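Local coordinates for protein putative acetyltransferase Ta0821 (Thermoplasma acidophilum DSM 1728, PDB 3C26) that probably transfers acyl groups, most likely acetyl, as a putative member of the GNAT acetyltransferase family, at residues V143-P147 / F175-Y181; A73-M77 / I105-T109; E78-D82 / K180-S184. All coordinates share one frame; numbering follows the deposited sequence.

Interaction 1 of 3, residues V143-P147 / F175-Y181; sequences VEEYP and FFIDWKY. With EDO (1,2-ethanediol), chain F.
The hydroxyl of Y146 and the backbone N of F176 both bond to OD1 of N220, so the side-chain amide of N220 bridges strand 141-153 and the hairpin. The same phenol oxygen meets the ring edge of Y181 near its plane, with Y146 OH 3.4 Å from Y181 CE1. The ring that carries this hydroxyl offers a face to F176, whose CD2 stands 3.6 Å from Y146 CE1. The two rings form an edge-to-face pair, centroids 5.1 Å apart and planes at 70°. Tyrosine suits this place, pairing a flat apolar face with a polar tip that can be satisfied in a buried setting. F176 belongs to a two-stranded antiparallel hairpin closed by a type I' turn from I177 to K180, while V143 and E144 form a classic beta bulge opposite V261 of strand 258-265. E144 runs across Y181 at about a right angle, E144 CG 3.5 Å from Y181 OH. The bend at its second torsion (chi2 52°) folds the carboxylate back, and E144 OE1 accepts the N-H of E145 through its anti lone pair, 2.9 Å from E145 N. R244 then joins the two side chains through NH1, making a salt bridge with E144 OE2 and a hydrogen bond with Y181 OH.

Interaction 2 of 3, residues A73-M77 / I105-T109; sequences ATIHM and IMQET. With EDO (1,2-ethanediol), chain E.
I105 lays its CD1 methyl over the backbone of strand 73-77, I105 CD1 being 3.6 Å from T74 C, and this is the dense part of the contact. The same methyl lies 3.9 Å from I75 CG2, and the small A73 side chain leaves room for it. I75 fills the middle: with CG1 anti to the backbone N (chi1 -174°), its two branches part, CG2 lying 3.4 Å from T109 OG1 while CD1 reaches the selenium of the selenomethionine M106, 4.0 Å away. The hydrogen of the T109 hydroxyl is spent on the carbonyl one helical turn back, T109 OG1 lying 2.8 Å from I105 O, so a methyl can rest against the oxygen without leaving that O-H unpaired. T109 N takes the same carbonyl from the opposite face of its plane. Helix 101-113 follows strand 85-92 as the helix after the fourth strand does in GNAT folds, and packs on the sheet with a segment crossing angle of -38°. In relatives, the loop before that helix and its N terminus commonly bind the acetyl-CoA pyrophosphate, and the same may hold here. Toward M77 the contact thins: unlike the buried I75, I105 and T109, this selenomethionine is partly exposed, and it meets T109 tip to tip, M77 CE 3.9 Å from T109 CG2.

Interaction 3 of 3, residues E78-D82 / K180-S184; sequences EKLPD and KYMCS
K180 reaches across to L80 and E78, and its side chain changes partners as it goes. CB and CG lie against the L80 CD2 methyl, K180 CB at 3.9 Å, and K180 CD presses closer, 3.5 Å from L80 CD2. A bend at the third torsion (chi3 -87°) then turns the chain toward E78, bringing CE alongside the carboxylate. At the tip, K180 NZ meets E78 OE2 at 2.9 Å in a salt bridge on the syn side, 35° out of the carboxylate plane. Y194 OH is a further partner of NZ, and D178 OD2 makes a long, weak ion pair. Lysine suits the place because its methylene chain shares leucine's apolar surface while its charge travels on to the acid. L80 CD1 lies 3.3 Å from Y181 O and also packs on M182 CB. Further along, P81 CD touches the selenium of M182. Toward the end of strand 180-183, D82 OD2 accepts the N-H of C183, 3.0 Å from C183 N and at 156°, from above the carboxylate plane, and also forms a salt bridge with R121. S84 holds D82 OD1, and C183 is tied to C174 by a disulfide. R121 also binds Y181 O, and its positive charge, with the backbone N-H, would be expected to favour an ionised D82, as K180 would for E78.

How the interactions relate
From the N terminus, strand 70-79 supplies 73-77 to interaction 2 and, directly after, 78-82 to interaction 3. Interaction 2 closes first, when helix 101-113 folds back on that strand. Interaction 3 stays open until 180-184, spanning nearly a hundred residues, so the two cross. Interaction 1 opens later, at 143-147, in series with interaction 2, and ends on the same stretch as interaction 3. Both 1 and 3 use the hairpin 174-183, sharing K180 and Y181, and their centres are 10 Å apart. That hairpin thus joins the end of strand 70-79 to strand 141-153, whereas interaction 2 ties helix 101-113 to strand 70-79.

Interaction 1 of 3, residues V143-P147 / F175-Y181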
loop_
_atom_site.group_PDB
_atom_site.type_symbol
_atom_site.label_atom_id
_atom_site.label_comp_id
_atom_site.label_asym_id
_atom_site.label_seq_id
_atom_site.Cartn_x
_atom_site.Cartn_y
_atom_site.Cartn_z
ATOM N N VAL A 143 -10.078 16.054 -7.777
ATOM C CA VAL A 143 -11.521 16.161 -8.025
ATOM C C VAL A 143 -12.253 14.840 -7.820
ATOM O O VAL A 143 -13.480 14.797 -7.655
ATOM C CB VAL A 143 -11.823 16.718 -9.479
ATOM C CG1 VAL A 143 -11.264 18.131 -9.668
ATOM C CG2 VAL A 143 -11.268 15.781 -10.577
ATOM N N GLU A 144 -11.515 13.746 -7.869
ATOM C CA GLU A 144 -12.131 12.443 -7.640
ATOM C C GLU A 144 -11.127 11.394 -7.166
ATOM O O GLU A 144 -9.907 11.568 -7.276
ATOM C CB GLU A 144 -12.923 12.002 -8.901
ATOM C CG GLU A 144 -13.867 10.739 -8.782
ATOM C CD GLU A 144 -14.864 10.754 -7.632
ATOM O OE1 GLU A 144 -14.519 10.437 -6.460
ATOM O OE2 GLU A 144 -16.027 11.127 -7.889
ATOM N N GLU A 145 -11.650 10.277 -6.675
ATOM C CA GLU A 145 -10.770 9.214 -6.203
ATOM C C GLU A 145 -11.424 7.848 -6.356
ATOM O O GLU A 145 -12.624 7.697 -6.098
ATOM C CB GLU A 145 -10.407 9.540 -4.734
ATOM C CG GLU A 145 -10.104 8.414 -3.857
ATOM C CD GLU A 145 -9.451 8.863 -2.563
ATOM O OE1 GLU A 145 -10.061 9.617 -1.765
ATOM O OE2 GLU A 145 -8.316 8.463 -2.350
ATOM N N TYR A 146 -10.621 6.872 -6.800
ATOM C CA TYR A 146 -11.055 5.479 -7.041
ATOM C C TYR A 146 -10.226 4.470 -6.255
ATOM O O TYR A 146 -9.189 3.997 -6.740
ATOM C CB TYR A 146 -10.975 5.081 -8.535
ATOM C CG TYR A 146 -12.027 5.715 -9.395
ATOM C CD1 TYR A 146 -12.025 7.088 -9.622
ATOM C CD2 TYR A 146 -13.029 4.959 -9.983
ATOM C CE1 TYR A 146 -13.017 7.697 -10.393
ATOM C CE2 TYR A 146 -14.026 5.555 -10.772
ATOM C CZ TYR A 146 -14.006 6.919 -10.968
ATOM O OH TYR A 146 -14.960 7.498 -11.743
ATOM N N PRO A 147 -10.676 4.119 -5.037
ATOM C CA PRO A 147 -10.010 3.078 -4.277
ATOM C C PRO A 147 -9.848 1.815 -5.111
ATOM O O PRO A 147 -10.697 1.500 -5.928
ATOM C CB PRO A 147 -10.963 2.834 -3.108
ATOM C CG PRO A 147 -11.675 4.013 -2.937
ATOM C CD PRO A 147 -11.788 4.706 -4.277
ATOM N N PHE A 175 -16.882 10.272 -15.629
ATOM C CA PHE A 175 -16.527 8.867 -15.566
ATOM C C PHE A 175 -15.120 8.587 -16.022
ATOM O O PHE A 175 -14.556 9.304 -16.812
ATOM C CB PHE A 175 -17.359 8.041 -16.583
ATOM C CG PHE A 175 -18.783 8.452 -16.720
ATOM C CD1 PHE A 175 -19.147 9.441 -17.622
ATOM C CD2 PHE A 175 -19.777 7.775 -16.013
ATOM C CE1 PHE A 175 -20.441 9.803 -17.762
ATOM C CE2 PHE A 175 -21.101 8.137 -16.154
ATOM C CZ PHE A 175 -21.433 9.151 -17.027
ATOM N N PHE A 176 -14.590 7.486 -15.516
ATOM C CA PHE A 176 -13.315 6.938 -15.971
ATOM C C PHE A 176 -13.651 6.015 -17.099
ATOM O O PHE A 176 -14.389 5.055 -16.918
ATOM C CB PHE A 176 -12.554 6.171 -14.887
ATOM C CG PHE A 176 -11.255 6.795 -14.500
ATOM C CD1 PHE A 176 -10.340 7.175 -15.464
ATOM C CD2 PHE A 176 -10.908 6.939 -13.179
ATOM C CE1 PHE A 176 -9.112 7.725 -15.136
ATOM C CE2 PHE A 176 -9.678 7.496 -12.837
ATOM C CZ PHE A 176 -8.778 7.878 -13.843
ATOM N N ILE A 177 -13.180 6.357 -18.288
ATOM C CA ILE A 177 -13.327 5.492 -19.415
ATOM C C ILE A 177 -11.976 5.344 -20.116
ATOM O O ILE A 177 -11.341 6.331 -20.495
ATOM C CB ILE A 177 -14.360 6.006 -20.374
ATOM C CG1 ILE A 177 -15.729 6.097 -19.671
ATOM C CG2 ILE A 177 -14.499 5.088 -21.576
ATOM C CD1 ILE A 177 -16.854 6.398 -20.629
ATOM N N ASP A 178 -11.545 4.109 -20.286
ATOM C CA ASP A 178 -10.237 3.861 -20.932
ATOM C C ASP A 178 -9.168 4.808 -20.402
ATOM O O ASP A 178 -8.482 5.497 -21.156
ATOM C CB ASP A 178 -10.346 4.003 -22.445
ATOM C CG ASP A 178 -9.042 3.643 -23.186
ATOM O OD1 ASP A 178 -8.289 2.807 -22.713
ATOM O OD2 ASP A 178 -8.795 4.186 -24.277
ATOM N N TRP A 179 -9.082 4.869 -19.077
ATOM C CA TRP A 179 -8.057 5.640 -18.323
ATOM C C TRP A 179 -8.070 7.154 -18.500
ATOM O O TRP A 179 -7.085 7.851 -18.223
ATOM C CB TRP A 179 -6.639 5.103 -18.581
ATOM C CG TRP A 179 -6.445 3.721 -18.096
ATOM C CD1 TRP A 179 -6.729 2.567 -18.797
ATOM C CD2 TRP A 179 -5.977 3.292 -16.804
ATOM N NE1 TRP A 179 -6.473 1.488 -18.019
ATOM C CE2 TRP A 179 -5.979 1.887 -16.810
ATOM C CE3 TRP A 179 -5.571 3.959 -15.646
ATOM C CZ2 TRP A 179 -5.586 1.124 -15.708
ATOM C CZ3 TRP A 179 -5.164 3.190 -14.553
ATOM C CH2 TRP A 179 -5.193 1.794 -14.598
ATOM N N LYS A 180 -9.208 7.621 -18.966
ATOM C CA LYS A 180 -9.494 9.021 -19.169
ATOM C C LYS A 180 -10.720 9.373 -18.318
ATOM O O LYS A 180 -11.723 8.689 -18.348
ATOM C CB LYS A 180 -9.748 9.281 -20.666
ATOM C CG LYS A 180 -8.558 9.009 -21.571
ATOM C CD LYS A 180 -8.922 8.986 -23.068
ATOM C CE LYS A 180 -9.374 7.617 -23.500
ATOM N NZ LYS A 180 -9.866 7.489 -24.955
ATOM N N TYR A 181 -10.602 10.435 -17.525
ATOM C CA TYR A 181 -11.727 10.940 -16.748
ATOM C C TYR A 181 -12.415 12.048 -17.567
ATOM O O TYR A 181 -11.884 13.142 -17.765
ATOM C CB TYR A 181 -11.279 11.443 -15.354
ATOM C CG TYR A 181 -12.423 11.588 -14.368
ATOM C CD1 TYR A 181 -13.008 10.451 -13.774
ATOM C CD2 TYR A 181 -12.907 12.835 -14.004
ATOM C CE1 TYR A 181 -14.018 10.560 -12.863
ATOM C CE2 TYR A 181 -13.946 12.935 -13.117
ATOM C CZ TYR A 181 -14.508 11.807 -12.558
ATOM O OH TYR A 181 -15.542 11.952 -11.657
HETATM C C1 EDO F . -9.104 5.322 0.388
HETATM O O1 EDO F . -9.605 6.293 -0.555
HETATM C C2 EDO F . -7.838 4.611 -0.102
HETATM O O2 EDO F . -6.659 5.302 0.334
#

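Interaction 2 of 3, residues A73-M77 / I105-T109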
loop_
_atom_site.group_PDB
_atom_site.type_symbol
_atom_site.label_atom_id
_atom_site.label_comp_id
_atom_site.label_asym_id
_atom_site.label_seq_id
_atom_site.Cartn_x
_atom_site.Cartn_y
_atom_site.Cartn_z
ATOM N N ALA A 73 12.350 11.957 -21.721
ATOM C CA ALA A 73 11.069 11.915 -20.972
ATOM C C ALA A 73 9.896 11.933 -21.939
ATOM O O ALA A 73 9.981 12.465 -23.084
ATOM C CB ALA A 73 10.944 13.088 -20.015
ATOM N N THR A 74 8.799 11.339 -21.488
ATOM C CA THR A 74 7.565 11.354 -22.275
ATOM C C THR A 74 6.424 11.910 -21.475
ATOM O O THR A 74 6.410 11.874 -20.233
ATOM C CB THR A 74 7.139 9.912 -22.721
ATOM O OG1 THR A 74 6.875 9.084 -21.558
ATOM C CG2 THR A 74 8.204 9.248 -23.583
ATOM N N ILE A 75 5.468 12.454 -22.215
ATOM C CA ILE A 75 4.148 12.745 -21.685
ATOM C C ILE A 75 3.127 12.450 -22.798
ATOM O O ILE A 75 3.350 12.822 -23.956
ATOM C CB ILE A 75 3.978 14.221 -21.173
ATOM C CG1 ILE A 75 2.628 14.422 -20.509
ATOM C CG2 ILE A 75 4.011 15.220 -22.337
ATOM C CD1 ILE A 75 2.558 14.008 -19.125
ATOM N N HIS A 76 2.028 11.775 -22.428
ATOM C CA HIS A 76 0.895 11.548 -23.343
ATOM C C HIS A 76 -0.202 12.602 -23.105
ATOM O O HIS A 76 -0.481 12.967 -21.982
ATOM C CB HIS A 76 0.317 10.134 -23.158
ATOM C CG HIS A 76 -0.896 9.847 -24.002
ATOM N ND1 HIS A 76 -2.127 9.509 -23.464
ATOM C CD2 HIS A 76 -1.060 9.844 -25.349
ATOM C CE1 HIS A 76 -2.995 9.334 -24.451
ATOM N NE2 HIS A 76 -2.368 9.519 -25.601
HETATM N N MSE A 77 -0.799 13.096 -24.188
HETATM C CA MSE A 77 -1.936 14.010 -24.102
HETATM C C MSE A 77 -3.084 13.534 -25.010
HETATM O O MSE A 77 -2.890 13.106 -26.142
HETATM C CB MSE A 77 -1.581 15.412 -24.600
HETATM C CG MSE A 77 -0.355 16.006 -24.074
HETATM SE SE MSE A 77 0.106 17.566 -25.210
HETATM C CE MSE A 77 1.960 17.521 -24.662
ATOM N N ILE A 105 8.671 18.754 -17.956
ATOM C CA ILE A 105 7.787 18.293 -19.038
ATOM C C ILE A 105 6.359 18.744 -18.772
ATOM O O ILE A 105 5.665 19.092 -19.675
ATOM C CB ILE A 105 7.876 16.771 -19.358
ATOM C CG1 ILE A 105 7.390 16.592 -20.796
ATOM C CG2 ILE A 105 7.109 15.869 -18.328
ATOM C CD1 ILE A 105 7.766 15.280 -21.411
HETATM N N MSE A 106 5.958 18.787 -17.521
HETATM C CA MSE A 106 4.602 19.251 -17.146
HETATM C C MSE A 106 4.443 20.754 -17.401
HETATM O O MSE A 106 3.400 21.250 -17.917
HETATM C CB MSE A 106 4.290 18.940 -15.667
HETATM C CG MSE A 106 4.023 17.449 -15.398
HETATM SE SE MSE A 106 2.398 16.857 -16.346
HETATM C CE MSE A 106 1.180 18.173 -15.560
ATOM N N GLN A 107 5.471 21.501 -17.034
ATOM C CA GLN A 107 5.458 22.959 -17.323
ATOM C C GLN A 107 5.412 23.244 -18.838
ATOM O O GLN A 107 4.708 24.147 -19.286
ATOM C CB GLN A 107 6.626 23.676 -16.681
ATOM C CG GLN A 107 6.640 23.575 -15.179
ATOM C CD GLN A 107 7.873 24.206 -14.567
ATOM O OE1 GLN A 107 9.008 23.770 -14.816
ATOM N NE2 GLN A 107 7.664 25.187 -13.735
ATOM N N GLU A 108 6.169 22.483 -19.624
ATOM C CA GLU A 108 6.127 22.669 -21.064
ATOM C C GLU A 108 4.763 22.306 -21.559
ATOM O O GLU A 108 4.210 22.967 -22.438
ATOM C CB GLU A 108 7.145 21.788 -21.778
ATOM C CG GLU A 108 8.520 22.128 -21.443
ATOM C CD GLU A 108 9.015 23.351 -22.181
ATOM O OE1 GLU A 108 8.328 23.837 -23.114
ATOM O OE2 GLU A 108 10.127 23.810 -21.839
ATOM N N THR A 109 4.232 21.212 -21.023
ATOM C CA THR A 109 2.875 20.767 -21.395
ATOM C C THR A 109 1.788 21.835 -21.055
ATOM O O THR A 109 0.903 22.126 -21.871
ATOM C CB THR A 109 2.530 19.393 -20.767
ATOM O OG1 THR A 109 3.449 18.409 -21.256
ATOM C CG2 THR A 109 1.090 18.926 -21.100
HETATM C C1 EDO E . -4.765 9.196 -20.685
HETATM O O1 EDO E . -4.894 8.630 -21.981
HETATM C C2 EDO E . -3.406 8.848 -20.142
HETATM O O2 EDO E . -2.400 9.411 -20.951
#

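Interaction 3 of 3, residues E78-D82 / K180-S184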
loop_
_atom_site.group_PDB
_atom_site.type_symbol
_atom_site.label_atom_id
_atom_site.label_comp_id
_atom_site.label_asym_id
_atom_site.label_seq_id
_atom_site.Cartn_x
_atom_site.Cartn_y
_atom_site.Cartn_z
ATOM N N GLU A 78 -4.294 13.645 -24.515
ATOM C CA GLU A 78 -5.419 13.254 -25.318
ATOM C C GLU A 78 -6.638 14.093 -25.029
ATOM O O GLU A 78 -7.132 14.113 -23.906
ATOM C CB GLU A 78 -5.737 11.762 -25.135
ATOM C CG GLU A 78 -6.926 11.378 -25.978
ATOM C CD GLU A 78 -7.113 9.905 -26.136
ATOM O OE1 GLU A 78 -6.117 9.177 -26.131
ATOM O OE2 GLU A 78 -8.283 9.487 -26.270
ATOM N N LYS A 79 -7.111 14.767 -26.081
ATOM C CA LYS A 79 -8.284 15.638 -25.985
ATOM C C LYS A 79 -9.505 14.746 -25.856
ATOM O O LYS A 79 -9.657 13.772 -26.580
ATOM C CB LYS A 79 -8.385 16.578 -27.185
ATOM C CG LYS A 79 -9.474 17.630 -27.056
ATOM C CD LYS A 79 -9.303 18.700 -28.057
ATOM C CE LYS A 79 -8.816 19.995 -27.410
ATOM N NZ LYS A 79 -8.582 21.095 -28.452
ATOM N N LEU A 80 -10.346 15.081 -24.896
ATOM C CA LEU A 80 -11.529 14.297 -24.561
ATOM C C LEU A 80 -12.760 14.964 -25.158
ATOM O O LEU A 80 -12.678 16.060 -25.658
ATOM C CB LEU A 80 -11.666 14.158 -23.055
ATOM C CG LEU A 80 -10.406 13.667 -22.298
ATOM C CD1 LEU A 80 -10.722 13.466 -20.848
ATOM C CD2 LEU A 80 -9.859 12.387 -22.977
ATOM N N PRO A 81 -13.897 14.294 -25.113
ATOM C CA PRO A 81 -15.086 14.837 -25.761
ATOM C C PRO A 81 -15.649 16.086 -25.055
ATOM O O PRO A 81 -16.309 16.921 -25.672
ATOM C CB PRO A 81 -16.084 13.669 -25.703
ATOM C CG PRO A 81 -15.301 12.466 -25.437
ATOM C CD PRO A 81 -14.084 12.913 -24.648
ATOM N N ASP A 82 -15.408 16.202 -23.765
ATOM C CA ASP A 82 -15.895 17.383 -23.015
ATOM C C ASP A 82 -14.982 18.605 -23.266
ATOM O O ASP A 82 -15.219 19.703 -22.770
ATOM C CB ASP A 82 -16.035 17.081 -21.519
ATOM C CG ASP A 82 -14.739 16.643 -20.895
ATOM O OD1 ASP A 82 -13.716 16.647 -21.583
ATOM O OD2 ASP A 82 -14.735 16.268 -19.714
ATOM N N LYS A 180 -9.208 7.621 -18.966
ATOM C CA LYS A 180 -9.494 9.021 -19.169
ATOM C C LYS A 180 -10.720 9.373 -18.318
ATOM O O LYS A 180 -11.723 8.689 -18.348
ATOM C CB LYS A 180 -9.748 9.281 -20.666
ATOM C CG LYS A 180 -8.558 9.009 -21.571
ATOM C CD LYS A 180 -8.922 8.986 -23.068
ATOM C CE LYS A 180 -9.374 7.617 -23.500
ATOM N NZ LYS A 180 -9.866 7.489 -24.955
ATOM N N TYR A 181 -10.602 10.435 -17.525
ATOM C CA TYR A 181 -11.727 10.940 -16.748
ATOM C C TYR A 181 -12.415 12.048 -17.567
ATOM O O TYR A 181 -11.884 13.142 -17.765
ATOM C CB TYR A 181 -11.279 11.443 -15.354
ATOM C CG TYR A 181 -12.423 11.588 -14.368
ATOM C CD1 TYR A 181 -13.008 10.451 -13.774
ATOM C CD2 TYR A 181 -12.907 12.835 -14.004
ATOM C CE1 TYR A 181 -14.018 10.560 -12.863
ATOM C CE2 TYR A 181 -13.946 12.935 -13.117
ATOM C CZ TYR A 181 -14.508 11.807 -12.558
ATOM O OH TYR A 181 -15.542 11.952 -11.657
HETATM N N MSE A 182 -13.624 11.751 -17.997
HETATM C CA MSE A 182 -14.352 12.607 -18.917
HETATM C C MSE A 182 -15.794 12.802 -18.496
HETATM O O MSE A 182 -16.397 11.940 -17.877
HETATM C CB MSE A 182 -14.332 11.963 -20.322
HETATM C CG MSE A 182 -15.043 10.627 -20.407
HETATM SE SE MSE A 182 -15.028 9.735 -22.193
HETATM C CE MSE A 182 -13.211 9.090 -22.234
ATOM N N CYS A 183 -16.340 13.933 -18.883
ATOM C CA CYS A 183 -17.711 14.260 -18.569
ATOM C C CYS A 183 -18.529 14.447 -19.832
ATOM O O CYS A 183 -18.023 14.772 -20.912
ATOM C CB CYS A 183 -17.810 15.504 -17.688
ATOM S SG CYS A 183 -16.596 15.541 -16.322
ATOM N N SER A 184 -19.802 14.158 -19.679
ATOM C CA SER A 184 -20.771 14.425 -20.740
ATOM C C SER A 184 -22.190 14.463 -20.175
ATOM O O SER A 184 -22.641 13.501 -19.539
ATOM C CB SER A 184 -20.654 13.412 -21.875
ATOM O OG SER A 184 -21.763 13.555 -22.741
#